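Local atomic coordinates of putative retaining b-glycosidase (Saccharophagus degradans, PDB entry 5A95), a protein that hydrolyses mixed-linkage beta-glucans, probably as a retaining glycoside hydrolase of family 5 whose specificity depends on its quaternary structure. Residues Lys78-Arg82 / Asn83-Lys87; Pro116-Tyr119 / Leu120-Asp124; Asp166-Arg169 / Arg170-Phe173; Ala203-Lys206 / Thr207-Glu210. The protein carries 1 engineered substitution. All blocks are in the same frame, centred on the assembly; numbering follows the deposited sequence.

All four contacts are local, each within one continuous stretch. Contacts 2 to 4 lie on helices around the beta/alpha barrel expected of glycoside hydrolase family 5; contact 1 is a helix end and the loop after it. Contacts 1 and 2, with centres 14 Å apart, touch where Leu80 and Trp85 pack on His122. Contacts 2 and 3, with centres 12 Å apart, join neighbouring helices: Leu120 and Ile123 meet Ile171. Contact 4 stands apart, its nearest atoms about 8 Å from contact 3. Bound glucose units are about 11, 11 and 13 Å from the side chains of Leu79, Tyr119 and Trp205; in contact 3, a sodium ion is about 4 Å from the Arg169 side chain.

Contact 1: residues Lys78-Arg82 / Asn83-Lys87; sequences KLLSR and NQWQK. Unlike the reference sequence in segment 78-82: Arg82 (reference Gln).
Leu79 and Leu80 are tied by two main-chain hydrogen bonds to the residues that leave the helix. Gln84 N donates to Leu79 O over 2.9 Å, and Asn83 N donates to Leu80 O over 3.0 Å with an angle of 167° at the hydrogen. Leu79 O is gripped twice, because N of the engineered Arg82 reaches it too, from the opposite face of its carbonyl plane.

Apolar packing falls to the two leucines and Trp85. The indole's CG is anti to the backbone N (chi1 -179°), which carries the ring past both leucines. Leu79 CD1 meets it at the edge, in plane, 3.8 Å from Trp85 CE3, whereas Leu80 CD2 rests on Trp85 CB at 3.7 Å. The other branch of Leu79, CD2, lies 3.9 Å from Gln84 CB, the two side chains crossing at about a right angle.

Among the polar groups, a single water links Arg82 O to Gln84 NE2, at 2.7 Å from each. Trp85 NE1 is bonded to Glu125 of helix 116-133.

Asn83, at a positive phi of 56°, is the C-prime residue, and the nested 84-to-79 and 83-to-80 bonds make this the Schellman motif that closes helix 76-81.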
loop_
_atom_site.group_PDB
_atom_site.type_symbol
_atom_site.label_atom_id
_atom_site.label_comp_id
_atom_site.label_asym_id
_atom_site.label_seq_id
_atom_site.Cartn_x
_atom_site.Cartn_y
_atom_site.Cartn_z
ATOM N N LYS A 78 25.987 -3.289 -4.082
ATOM C CA LYS A 78 26.982 -4.054 -3.348
ATOM C C LYS A 78 28.329 -3.849 -4.023
ATOM O O LYS A 78 29.327 -3.584 -3.368
ATOM C CB LYS A 78 26.583 -5.539 -3.305
ATOM C CG LYS A 78 27.534 -6.454 -2.534
ATOM C CD LYS A 78 28.699 -6.936 -3.387
ATOM C CE LYS A 78 29.495 -7.990 -2.632
ATOM N NZ LYS A 78 30.738 -8.369 -3.330
ATOM N N LEU A 79 28.366 -4.009 -5.341
ATOM C CA LEU A 79 29.605 -3.866 -6.097
ATOM C C LEU A 79 30.168 -2.443 -6.041
ATOM O O LEU A 79 31.386 -2.254 -5.821
ATOM C CB LEU A 79 29.397 -4.347 -7.522
ATOM C CG LEU A 79 29.197 -5.871 -7.639
ATOM C CD1 LEU A 79 28.698 -6.214 -9.031
ATOM C CD2 LEU A 79 30.485 -6.615 -7.308
ATOM N N LEU A 80 29.300 -1.441 -6.177
ATOM C CA LEU A 80 29.752 -0.038 -6.109
ATOM C C LEU A 80 30.436 0.269 -4.783
ATOM O O LEU A 80 31.377 1.068 -4.718
ATOM C CB LEU A 80 28.564 0.922 -6.293
ATOM C CG LEU A 80 28.053 1.112 -7.709
ATOM C CD1 LEU A 80 26.627 1.675 -7.742
ATOM C CD2 LEU A 80 28.999 2.000 -8.502
ATOM N N SER A 81 29.930 -0.328 -3.718
ATOM C CA SER A 81 30.375 0.006 -2.378
ATOM C C SER A 81 31.881 -0.250 -2.216
ATOM O O SER A 81 32.521 0.401 -1.402
ATOM C CB SER A 81 29.536 -0.717 -1.320
ATOM O OG SER A 81 29.884 -2.067 -1.188
ATOM N N ARG A 82 32.440 -1.156 -3.016
ATOM C CA ARG A 82 33.866 -1.472 -2.989
ATOM C C ARG A 82 34.552 -1.208 -4.332
ATOM O O ARG A 82 35.618 -1.725 -4.614
ATOM C CB ARG A 82 34.060 -2.932 -2.538
ATOM C CG ARG A 82 33.596 -3.195 -1.091
ATOM C CD ARG A 82 34.304 -2.328 -0.052
ATOM N NE ARG A 82 35.774 -2.501 -0.065
ATOM C CZ ARG A 82 36.485 -3.214 0.814
ATOM N NH1 ARG A 82 35.895 -3.848 1.833
ATOM N NH2 ARG A 82 37.816 -3.290 0.678
ATOM N N ASN A 83 33.964 -0.339 -5.139
ATOM C CA ASN A 83 34.537 0.021 -6.446
ATOM C C ASN A 83 34.767 -1.187 -7.358
ATOM O O ASN A 83 35.715 -1.218 -8.144
ATOM C CB ASN A 83 35.824 0.857 -6.303
ATOM C CG ASN A 83 35.577 2.177 -5.604
ATOM O OD1 ASN A 83 34.651 2.904 -5.948
ATOM N ND2 ASN A 83 36.389 2.479 -4.611
ATOM N N GLN A 84 33.861 -2.166 -7.272
ATOM C CA GLN A 84 33.932 -3.347 -8.108
ATOM C C GLN A 84 32.844 -3.376 -9.184
ATOM O O GLN A 84 32.742 -4.342 -9.935
ATOM C CB GLN A 84 33.872 -4.601 -7.238
ATOM C CG GLN A 84 35.045 -4.736 -6.282
ATOM C CD GLN A 84 36.373 -5.049 -6.944
ATOM O OE1 GLN A 84 36.467 -5.568 -8.066
ATOM N NE2 GLN A 84 37.430 -4.741 -6.231
ATOM N N TRP A 85 32.026 -2.324 -9.270
ATOM C CA TRP A 85 31.115 -2.158 -10.404
ATOM C C TRP A 85 31.915 -1.516 -11.530
ATOM O O TRP A 85 32.090 -0.291 -11.554
ATOM C CB TRP A 85 29.910 -1.287 -10.013
ATOM C CG TRP A 85 28.922 -1.095 -11.143
ATOM C CD1 TRP A 85 28.707 0.044 -11.862
ATOM C CD2 TRP A 85 27.977 -2.046 -11.631
ATOM N NE1 TRP A 85 27.718 -0.145 -12.789
ATOM C CE2 TRP A 85 27.240 -1.418 -12.669
ATOM C CE3 TRP A 85 27.686 -3.376 -11.310
ATOM C CZ2 TRP A 85 26.219 -2.066 -13.369
ATOM C CZ3 TRP A 85 26.686 -4.013 -12.005
ATOM C CH2 TRP A 85 25.964 -3.367 -13.044
ATOM N N GLN A 86 32.456 -2.374 -12.407
ATOM C CA GLN A 86 33.506 -2.037 -13.379
ATOM C C GLN A 86 33.278 -2.739 -14.695
ATOM O O GLN A 86 32.800 -3.880 -14.713
ATOM C CB GLN A 86 34.876 -2.535 -12.902
ATOM C CG GLN A 86 35.346 -1.925 -11.612
ATOM C CD GLN A 86 36.718 -2.405 -11.196
ATOM O OE1 GLN A 86 37.654 -1.624 -11.119
ATOM N NE2 GLN A 86 36.834 -3.699 -10.913
ATOM N N LYS A 87 33.676 -2.097 -15.791
ATOM C CA LYS A 87 33.685 -2.766 -17.075
ATOM C C LYS A 87 34.514 -4.031 -17.063
ATOM O O LYS A 87 34.156 -5.006 -17.724
ATOM C CB LYS A 87 34.165 -1.812 -18.167
ATOM C CG LYS A 87 34.059 -2.454 -19.534
ATOM C CD LYS A 87 34.265 -1.496 -20.680
ATOM C CE LYS A 87 34.056 -2.230 -21.986
ATOM N NZ LYS A 87 34.167 -1.335 -23.143
HETATM O O HOH W 1 37.482 -3.557 -3.760
#

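Contact 2: residues Pro116-Tyr119 / Leu120-Asp124; sequences PDVY and LGHID
Val118 turns CG1 anti to its backbone N (chi1 167°), and His122 places its ring on the side of its own backbone N (chi1 -66°), a pairing of torsions that lays the two side chains abreast, pointing the same way. Val118 CG1 is 3.7 Å from His122 NE2, and the imidazole also closes on the backbone, with His122 CD2 at 3.2 Å from Val118 O. Tyr119 turns its ring toward the next turn, where Ile123 crosses it at a slant. Ile123 CG1 sits at the ring edge, in plane, 3.9 Å from Tyr119 CD1, while the end methyl Ile123 CD1 comes to 3.7 Å from the same carbon.

These i to i+4 pairs occupy the first turns of helix 116-133, one of the helices around the barrel. Its opening bond, Leu120 N to Pro116 O, measures 2.9 Å with an angle of 168° at the hydrogen; Ile123 N to Tyr119 O is equally short at 2.9 Å. Leu120 CG stands just 3.2 Å from Pro116 O.

The polar ends of Tyr119 and His122 find their partners beyond residues 116-124: Tyr119 OH bonds Asp75, and His122 ND1 bonds Glu125. Asp124 OD2 forms a salt bridge with Arg174. Leu120 and Ile123 face Ile171 of helix 161-174.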
loop_
_atom_site.group_PDB
_atom_site.type_symbol
_atom_site.label_atom_id
_atom_site.label_comp_id
_atom_site.label_asym_id
_atom_site.label_seq_id
_atom_site.Cartn_x
_atom_site.Cartn_y
_atom_site.Cartn_z
ATOM N N PRO A 116 15.933 5.206 -7.765
ATOM C CA PRO A 116 15.714 4.828 -9.153
ATOM C C PRO A 116 16.596 5.530 -10.177
ATOM O O PRO A 116 17.129 4.872 -11.054
ATOM C CB PRO A 116 14.221 5.141 -9.368
ATOM C CG PRO A 116 13.641 4.869 -8.035
ATOM C CD PRO A 116 14.658 5.388 -7.043
ATOM N N ASP A 117 16.723 6.850 -10.081
ATOM C CA ASP A 117 17.417 7.583 -11.114
ATOM C C ASP A 117 18.868 7.135 -11.208
ATOM O O ASP A 117 19.397 6.899 -12.295
ATOM C CB ASP A 117 17.401 9.107 -10.859
ATOM C CG ASP A 117 16.019 9.742 -10.989
ATOM O OD1 ASP A 117 15.048 9.060 -11.368
ATOM O OD2 ASP A 117 15.957 10.972 -10.729
ATOM N N VAL A 118 19.525 7.040 -10.057
ATOM C CA VAL A 118 20.908 6.615 -10.008
ATOM C C VAL A 118 21.062 5.135 -10.396
ATOM O O VAL A 118 22.002 4.750 -11.124
ATOM C CB VAL A 118 21.498 6.899 -8.618
ATOM C CG1 VAL A 118 22.830 6.192 -8.395
ATOM C CG2 VAL A 118 21.676 8.408 -8.452
ATOM N N TYR A 119 20.189 4.280 -9.876
ATOM C CA TYR A 119 20.292 2.863 -10.208
ATOM C C TYR A 119 20.174 2.659 -11.728
ATOM O O TYR A 119 20.954 1.909 -12.339
ATOM C CB TYR A 119 19.276 2.029 -9.408
ATOM C CG TYR A 119 19.712 0.600 -9.132
ATOM C CD1 TYR A 119 20.023 -0.268 -10.167
ATOM C CD2 TYR A 119 19.840 0.125 -7.840
ATOM C CE1 TYR A 119 20.448 -1.559 -9.924
ATOM C CE2 TYR A 119 20.289 -1.172 -7.582
ATOM C CZ TYR A 119 20.570 -2.026 -8.627
ATOM O OH TYR A 119 20.993 -3.300 -8.384
ATOM N N LEU A 120 19.192 3.326 -12.339
ATOM C CA LEU A 120 19.025 3.207 -13.785
ATOM C C LEU A 120 20.271 3.697 -14.540
ATOM O O LEU A 120 20.652 3.133 -15.544
ATOM C CB LEU A 120 17.783 3.955 -14.251
ATOM C CG LEU A 120 16.463 3.333 -13.786
ATOM C CD1 LEU A 120 15.345 4.349 -13.945
ATOM C CD2 LEU A 120 16.154 2.059 -14.557
ATOM N N GLY A 121 20.905 4.753 -14.040
ATOM C CA GLY A 121 22.144 5.208 -14.654
ATOM C C GLY A 121 23.225 4.138 -14.628
ATOM O O GLY A 121 24.040 4.041 -15.563
ATOM N N HIS A 122 23.254 3.333 -13.564
ATOM C CA HIS A 122 24.217 2.218 -13.496
ATOM C C HIS A 122 23.822 1.060 -14.410
ATOM O O HIS A 122 24.687 0.414 -14.999
ATOM C CB HIS A 122 24.439 1.758 -12.068
ATOM C CG HIS A 122 25.110 2.783 -11.217
ATOM N ND1 HIS A 122 26.380 3.250 -11.489
ATOM C CD2 HIS A 122 24.697 3.444 -10.110
ATOM C CE1 HIS A 122 26.720 4.148 -10.578
ATOM N NE2 HIS A 122 25.724 4.284 -9.730
ATOM N N ILE A 123 22.520 0.763 -14.512
ATOM C CA ILE A 123 22.079 -0.247 -15.459
ATOM C C ILE A 123 22.484 0.168 -16.882
ATOM O O ILE A 123 22.905 -0.675 -17.661
ATOM C CB ILE A 123 20.588 -0.588 -15.297
ATOM C CG1 ILE A 123 20.317 -1.163 -13.904
ATOM C CG2 ILE A 123 20.171 -1.587 -16.370
ATOM C CD1 ILE A 123 18.841 -1.280 -13.553
ATOM N N ASP A 124 22.393 1.466 -17.204
ATOM C CA ASP A 124 22.850 1.950 -18.510
ATOM C C ASP A 124 24.312 1.569 -18.772
ATOM O O ASP A 124 24.662 1.248 -19.891
ATOM C CB ASP A 124 22.771 3.466 -18.584
ATOM C CG ASP A 124 21.362 4.020 -18.685
ATOM O OD1 ASP A 124 20.349 3.277 -18.747
ATOM O OD2 ASP A 124 21.297 5.274 -18.686
#

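Contact 3: residues Asp166-Arg169 / Arg170-Phe173; sequences DFWR and RITF
The carboxylate of Asp166 and the guanidinium of Arg170 stand with their planes 89° apart, yet form a salt bridge. Arg170 NE donates to Asp166 OD2 over 2.8 Å, meeting that oxygen on its syn side, and OD2 lies in the guanidinium plane, at its edge. The arginine chain, extended from CG to NE, spans the helix turn. Two waters also bridge the pair, each with one weak leg: to Arg170 NH2 in the OD1 bridge, to Asp166 OD2 in the other.

Ile171 lays CG1 over one face of the Phe167 ring, a CH-pi contact 3.8 Å from the centroid and 16° off the normal. Its other branch, CG2, runs alongside the indole at 4.0 Å from Trp168 CZ3. Ile171 thus packs against both aromatic side chains, which also touch each other, Phe167 CE2 lying over one face of the Trp168 indole. On the inner side of helix 161-174, Phe167 stacks on Trp141 and Trp168 meets Tyr184 of barrel strand 181-185.

Thr172 OG1, beside the backbone N (chi1 -53°), donates to Trp168 O over 2.7 Å, and Thr172 N over 2.9 Å from the opposite face of the carbonyl plane. Arg169 NH1 bonds Tyr152 O of the third subunit.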
loop_
_atom_site.group_PDB
_atom_site.type_symbol
_atom_site.label_atom_id
_atom_site.label_comp_id
_atom_site.label_asym_id
_atom_site.label_seq_id
_atom_site.Cartn_x
_atom_site.Cartn_y
_atom_site.Cartn_z
ATOM N N ASP A 166 6.166 -0.205 -10.487
ATOM C CA ASP A 166 6.896 0.988 -10.890
ATOM C C ASP A 166 8.290 0.674 -11.413
ATOM O O ASP A 166 8.745 1.283 -12.384
ATOM C CB ASP A 166 6.933 2.017 -9.764
ATOM C CG ASP A 166 7.800 3.197 -10.099
ATOM O OD1 ASP A 166 7.345 4.043 -10.901
ATOM O OD2 ASP A 166 8.937 3.290 -9.606
ATOM N N PHE A 167 8.968 -0.265 -10.765
ATOM C CA PHE A 167 10.232 -0.754 -11.275
ATOM C C PHE A 167 10.099 -1.215 -12.720
ATOM O O PHE A 167 10.836 -0.763 -13.606
ATOM C CB PHE A 167 10.813 -1.846 -10.368
ATOM C CG PHE A 167 12.028 -2.534 -10.918
ATOM C CD1 PHE A 167 13.270 -1.949 -10.826
ATOM C CD2 PHE A 167 11.919 -3.769 -11.561
ATOM C CE1 PHE A 167 14.374 -2.575 -11.356
ATOM C CE2 PHE A 167 13.030 -4.402 -12.086
ATOM C CZ PHE A 167 14.257 -3.802 -11.976
ATOM N N TRP A 168 9.127 -2.087 -12.965
ATOM C CA TRP A 168 8.983 -2.621 -14.307
ATOM C C TRP A 168 8.518 -1.542 -15.304
ATOM O O TRP A 168 8.949 -1.552 -16.469
ATOM C CB TRP A 168 8.095 -3.870 -14.323
ATOM C CG TRP A 168 8.805 -5.045 -13.729
ATOM C CD1 TRP A 168 8.457 -5.738 -12.601
ATOM C CD2 TRP A 168 10.048 -5.611 -14.178
ATOM N NE1 TRP A 168 9.382 -6.707 -12.352
ATOM C CE2 TRP A 168 10.374 -6.660 -13.301
ATOM C CE3 TRP A 168 10.920 -5.318 -15.248
ATOM C CZ2 TRP A 168 11.519 -7.411 -13.445
ATOM C CZ3 TRP A 168 12.058 -6.062 -15.370
ATOM C CH2 TRP A 168 12.344 -7.096 -14.487
ATOM N N ARG A 169 7.664 -0.612 -14.887
ATOM C CA ARG A 169 7.277 0.502 -15.748
ATOM C C ARG A 169 8.505 1.304 -16.172
ATOM O O ARG A 169 8.700 1.602 -17.377
ATOM C CB ARG A 169 6.246 1.382 -15.015
ATOM C CG ARG A 169 5.751 2.596 -15.795
ATOM C CD ARG A 169 6.682 3.824 -15.647
ATOM N NE ARG A 169 6.125 4.988 -16.307
ATOM C CZ ARG A 169 5.214 5.789 -15.769
ATOM N NH1 ARG A 169 4.767 5.571 -14.556
ATOM N NH2 ARG A 169 4.753 6.833 -16.452
ATOM N N ARG A 170 9.350 1.643 -15.215
ATOM C CA ARG A 170 10.515 2.468 -15.495
ATOM C C ARG A 170 11.514 1.747 -16.398
ATOM O O ARG A 170 12.090 2.341 -17.317
ATOM C CB ARG A 170 11.227 2.869 -14.212
ATOM C CG ARG A 170 10.514 3.898 -13.363
ATOM C CD ARG A 170 11.252 4.020 -12.043
ATOM N NE ARG A 170 10.682 4.901 -11.032
ATOM C CZ ARG A 170 10.989 6.189 -10.900
ATOM N NH1 ARG A 170 11.782 6.805 -11.739
ATOM N NH2 ARG A 170 10.475 6.863 -9.901
ATOM N N ILE A 171 11.775 0.490 -16.094
ATOM C CA ILE A 171 12.693 -0.325 -16.851
ATOM C C ILE A 171 12.221 -0.469 -18.288
ATOM O O ILE A 171 13.009 -0.325 -19.239
ATOM C CB ILE A 171 12.868 -1.715 -16.172
ATOM C CG1 ILE A 171 13.621 -1.630 -14.839
ATOM C CG2 ILE A 171 13.486 -2.720 -17.121
ATOM C CD1 ILE A 171 15.118 -1.367 -14.972
ATOM N N THR A 172 10.954 -0.808 -18.456
ATOM C CA THR A 172 10.455 -1.090 -19.774
ATOM C C THR A 172 10.490 0.136 -20.657
ATOM O O THR A 172 10.832 0.063 -21.836
ATOM C CB THR A 172 9.046 -1.721 -19.728
ATOM O OG1 THR A 172 9.046 -2.869 -18.865
ATOM C CG2 THR A 172 8.616 -2.181 -21.088
ATOM N N PHE A 173 10.148 1.284 -20.083
ATOM C CA PHE A 173 10.253 2.539 -20.820
ATOM C C PHE A 173 11.702 2.848 -21.196
ATOM O O PHE A 173 12.019 3.152 -22.339
ATOM C CB PHE A 173 9.694 3.689 -19.993
ATOM C CG PHE A 173 9.839 5.053 -20.625
ATOM C CD1 PHE A 173 9.032 5.452 -21.665
ATOM C CD2 PHE A 173 10.770 5.939 -20.144
ATOM C CE1 PHE A 173 9.164 6.714 -22.204
ATOM C CE2 PHE A 173 10.923 7.193 -20.692
ATOM C CZ PHE A 173 10.108 7.571 -21.720
HETATM O O HOH W 2 9.526 5.668 -7.212
HETATM O O HOH W 3 7.632 6.534 -9.064
#

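Contact 4: residues Ala203-Lys206 / Thr207-Glu210; sequences AEWK and TLNE
Thr207 closes twice on Ala203 O. Its hydroxyl OG1 lies beside the backbone N (chi1 -61°) and donates over 2.9 Å, while Thr207 N donates over 3.0 Å from the opposite face of the carbonyl plane; the hydroxyl repeats, through the side chain, the i to i+4 bond of the helix.

Leu208 keeps the routine bond from its N to Glu204 O and slants past the indole, with CD2 4.1 Å from Trp205 CZ3.

Asn209 makes the distinctive arrangement, an amide nitrogen poised over an aromatic face. Its ND2 is 3.0 Å above the Trp205 plane, over the ring system's centre, and the amide stands almost upright on it, the planes 87° apart. The same nitrogen donates to Trp205 O over 2.9 Å in a nearly straight bond of 175°, approaching from above the carbonyl plane. This bond, with Trp205 O in the plane of the amide, holds the amide's rotation over the ring, and the backbone N shares the same acceptor. All this lies on helix 202-219 of the barrel shell, where Trp205 NE1 is bonded to Ala228 O and the indole meets Phe230.

Glu210 ends the segment with a salt bridge one turn back: Lys206 NZ meets OE2 on its syn side at 2.8 Å. The lysine reaches it with a straight chain that bends at the last torsion. Both groups have a second partner in Glu245, Lys206 NZ through its carboxylate and Glu210 OE2 through its backbone N.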
loop_
_atom_site.group_PDB
_atom_site.type_symbol
_atom_site.label_atom_id
_atom_site.label_comp_id
_atom_site.label_asym_id
_atom_site.label_seq_id
_atom_site.Cartn_x
_atom_site.Cartn_y
_atom_site.Cartn_z
ATOM N N ALA A 203 -3.557 -19.362 -8.510
ATOM C CA ALA A 203 -4.383 -18.460 -9.282
ATOM C C ALA A 203 -4.069 -16.990 -9.002
ATOM O O ALA A 203 -3.994 -16.168 -9.909
ATOM C CB ALA A 203 -5.867 -18.763 -9.050
ATOM N N GLU A 204 -3.879 -16.666 -7.733
ATOM C CA GLU A 204 -3.519 -15.316 -7.333
ATOM C C GLU A 204 -2.181 -14.875 -7.941
ATOM O O GLU A 204 -2.039 -13.782 -8.475
ATOM C CB GLU A 204 -3.470 -15.273 -5.812
ATOM C CG GLU A 204 -3.043 -13.966 -5.183
ATOM C CD GLU A 204 -3.124 -14.029 -3.678
ATOM O OE1 GLU A 204 -2.497 -14.933 -3.094
ATOM O OE2 GLU A 204 -3.749 -13.119 -3.078
ATOM N N TRP A 205 -1.220 -15.770 -7.890
ATOM C CA TRP A 205 0.118 -15.463 -8.385
ATOM C C TRP A 205 0.145 -15.336 -9.903
ATOM O O TRP A 205 0.739 -14.406 -10.448
ATOM C CB TRP A 205 1.130 -16.483 -7.852
ATOM C CG TRP A 205 2.537 -16.231 -8.239
ATOM C CD1 TRP A 205 3.384 -17.116 -8.838
ATOM C CD2 TRP A 205 3.311 -15.050 -8.010
ATOM N NE1 TRP A 205 4.612 -16.553 -9.041
ATOM C CE2 TRP A 205 4.599 -15.283 -8.536
ATOM C CE3 TRP A 205 3.035 -13.797 -7.472
ATOM C CZ2 TRP A 205 5.576 -14.309 -8.540
ATOM C CZ3 TRP A 205 4.001 -12.833 -7.497
ATOM C CH2 TRP A 205 5.262 -13.090 -8.034
ATOM N N LYS A 206 -0.516 -16.267 -10.580
ATOM C CA LYS A 206 -0.689 -16.219 -12.030
ATOM C C LYS A 206 -1.296 -14.882 -12.476
ATOM O O LYS A 206 -0.788 -14.224 -13.374
ATOM C CB LYS A 206 -1.572 -17.396 -12.452
ATOM C CG LYS A 206 -2.085 -17.375 -13.895
ATOM C CD LYS A 206 -3.083 -18.518 -14.099
ATOM C CE LYS A 206 -3.636 -18.613 -15.507
ATOM N NZ LYS A 206 -4.370 -17.405 -15.905
ATOM N N THR A 207 -2.382 -14.479 -11.819
ATOM C CA THR A 207 -3.053 -13.236 -12.153
ATOM C C THR A 207 -2.134 -12.031 -12.007
ATOM O O THR A 207 -2.128 -11.118 -12.833
ATOM C CB THR A 207 -4.357 -13.099 -11.333
ATOM O OG1 THR A 207 -5.210 -14.198 -11.678
ATOM C CG2 THR A 207 -5.105 -11.789 -11.619
ATOM N N LEU A 208 -1.367 -12.000 -10.918
ATOM C CA LEU A 208 -0.473 -10.893 -10.669
ATOM C C LEU A 208 0.656 -10.840 -11.717
ATOM O O LEU A 208 1.021 -9.757 -12.195
ATOM C CB LEU A 208 0.027 -10.917 -9.228
ATOM C CG LEU A 208 0.904 -9.765 -8.804
ATOM C CD1 LEU A 208 0.301 -8.389 -9.084
ATOM C CD2 LEU A 208 1.208 -9.892 -7.326
ATOM N N ASN A 209 1.202 -12.002 -12.065
ATOM C CA ASN A 209 2.189 -12.014 -13.129
ATOM C C ASN A 209 1.604 -11.526 -14.460
ATOM O O ASN A 209 2.281 -10.769 -15.176
ATOM C CB ASN A 209 2.831 -13.391 -13.321
ATOM C CG ASN A 209 3.920 -13.660 -12.324
ATOM O OD1 ASN A 209 5.088 -13.456 -12.596
ATOM N ND2 ASN A 209 3.536 -14.054 -11.128
ATOM N N GLU A 210 0.381 -11.944 -14.765
ATOM C CA GLU A 210 -0.287 -11.470 -15.986
ATOM C C GLU A 210 -0.468 -9.953 -15.964
ATOM O O GLU A 210 -0.339 -9.289 -16.997
ATOM C CB GLU A 210 -1.604 -12.207 -16.206
ATOM C CG GLU A 210 -1.389 -13.633 -16.642
ATOM C CD GLU A 210 -2.597 -14.537 -16.611
ATOM O OE1 GLU A 210 -3.670 -14.105 -16.133
ATOM O OE2 GLU A 210 -2.448 -15.711 -17.044
HETATM O O HOH W 4 -6.147 -16.259 -14.268
#